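Local structure of trichothecene 3-O-acetyltransferase (Gibberella zeae, 2RKV) at residues M415-K418 with E422-A425. The protein transfers an acetyl group from acetyl-CoA to the C3 hydroxyl of trichothecene mycotoxins, as a member of the BAHD acyltransferase superfamily. Residues are numbered along the deposited sequence; the frame is centred on the assembly and turned at random.
Sequences MPKK and EFCA
Lys418 lays its aliphatic chain obliquely across the side chain of Glu422, CB against CB at 3.9 Å, with Lys418 CD at the same distance from Glu422 OE1. Both chains set CG anti to the backbone N (chi1 -169° in Lys418, 179° in Glu422) and run on extended, yet the charged ends stay apart: Lys418 NZ lies 4.6 Å from Glu422 OE2, and a water bridges them, accepting from the ammonium and donating to the carboxylate. The backbones of the same two residues are joined directly: Lys418 N donates to Glu422 O (3.0 Å) in the carbonyl plane. Segment 415-418 lies in the connection that follows strand 411-414, and 422-425 leads into strand 423-430, its antiparallel neighbour in the mixed sheet of this BAHD acyltransferase. At the strand end of the connection, Met415 N donates to Cys424 O at 2.8 Å, almost linearly (177°). Between these two direct bonds a water links the backbones, donating to Met415 O and accepting from Cys424 N. Met415 CG packs on Cys424 CB at 3.8 Å and is as close to Cys424 SG. Lys417 instead meets the aromatic ring of Phe423, with CG 3.6 Å from CE1 in an oblique approach, before bends at chi3 and chi4 lead its amine away. The Phe423 side chain also touches Ala381 and lies about 7 Å from the bound coenzyme A, while Cys424 reaches Phe233 of the adjacent strand 229-236.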
loop_
_atom_site.group_PDB
_atom_site.type_symbol
_atom_site.label_atom_id
_atom_site.label_comp_id
_atom_site.label_asym_id
_atom_site.label_seq_id
_atom_site.Cartn_x
_atom_site.Cartn_y
_atom_site.Cartn_z
ATOM N N MET A 415 8.488 -0.310 1.219
ATOM C CA MET A 415 8.543 0.768 0.232
ATOM C C MET A 415 8.961 0.233 -1.134
ATOM O O MET A 415 9.485 -0.882 -1.232
ATOM C CB MET A 415 9.535 1.841 0.692
ATOM C CG MET A 415 9.171 2.515 2.028
ATOM S SD MET A 415 7.514 3.257 2.024
ATOM C CE MET A 415 6.540 1.976 2.813
ATOM N N PRO A 416 8.713 1.011 -2.206
ATOM C CA PRO A 416 9.322 0.629 -3.478
ATOM C C PRO A 416 10.839 0.472 -3.296
ATOM O O PRO A 416 11.482 1.307 -2.662
ATOM C CB PRO A 416 8.962 1.799 -4.411
ATOM C CG PRO A 416 7.710 2.380 -3.807
ATOM C CD PRO A 416 7.875 2.222 -2.318
ATOM N N LYS A 417 11.378 -0.635 -3.798
ATOM C CA LYS A 417 12.788 -0.968 -3.652
ATOM C C LYS A 417 13.662 0.136 -4.262
ATOM O O LYS A 417 13.410 0.573 -5.386
ATOM C CB LYS A 417 13.054 -2.311 -4.350
ATOM C CG LYS A 417 14.427 -2.894 -4.122
ATOM C CD LYS A 417 14.698 -4.054 -5.097
ATOM C CE LYS A 417 15.301 -3.552 -6.415
ATOM N NZ LYS A 417 14.253 -3.184 -7.409
ATOM N N LYS A 418 14.673 0.594 -3.522
ATOM C CA LYS A 418 15.645 1.542 -4.070
ATOM C C LYS A 418 16.357 0.829 -5.224
ATOM O O LYS A 418 16.585 -0.380 -5.143
ATOM C CB LYS A 418 16.627 2.000 -2.985
ATOM C CG LYS A 418 17.526 3.175 -3.378
ATOM C CD LYS A 418 18.341 3.697 -2.210
ATOM C CE LYS A 418 19.175 4.909 -2.636
ATOM N NZ LYS A 418 20.142 5.325 -1.583
ATOM N N GLU A 422 18.252 -1.695 -1.948
ATOM C CA GLU A 422 17.925 -1.382 -0.559
ATOM C C GLU A 422 16.417 -1.431 -0.324
ATOM O O GLU A 422 15.629 -0.857 -1.099
ATOM C CB GLU A 422 18.482 -0.009 -0.168
ATOM C CG GLU A 422 18.161 0.422 1.255
ATOM C CD GLU A 422 18.620 1.840 1.536
ATOM O OE1 GLU A 422 17.760 2.744 1.579
ATOM O OE2 GLU A 422 19.842 2.049 1.703
ATOM N N PHE A 423 16.025 -2.143 0.732
ATOM C CA PHE A 423 14.633 -2.192 1.168
ATOM C C PHE A 423 14.398 -1.261 2.346
ATOM O O PHE A 423 15.288 -1.042 3.179
ATOM C CB PHE A 423 14.227 -3.605 1.587
ATOM C CG PHE A 423 13.651 -4.446 0.471
ATOM C CD1 PHE A 423 14.405 -4.737 -0.673
ATOM C CD2 PHE A 423 12.373 -4.993 0.587
ATOM C CE1 PHE A 423 13.872 -5.539 -1.694
ATOM C CE2 PHE A 423 11.835 -5.795 -0.432
ATOM C CZ PHE A 423 12.587 -6.061 -1.570
ATOM N N CYS A 424 13.178 -0.745 2.423
ATOM C CA CYS A 424 12.743 0.028 3.579
ATOM C C CYS A 424 11.404 -0.520 4.043
ATOM O O CYS A 424 10.425 -0.508 3.288
ATOM C CB CYS A 424 12.610 1.507 3.226
ATOM S SG CYS A 424 12.012 2.521 4.611
ATOM N N ALA A 425 11.373 -1.035 5.267
ATOM C CA ALA A 425 10.140 -1.558 5.847
ATOM C C ALA A 425 9.555 -0.588 6.869
ATOM O O ALA A 425 10.264 -0.139 7.778
ATOM C CB ALA A 425 10.381 -2.945 6.487
HETATM O O HOH W 1 11.679 -1.775 0.213
HETATM O O HOH W 2 13.229 1.444 -0.488
HETATM O O HOH W 3 21.282 3.037 -0.592
#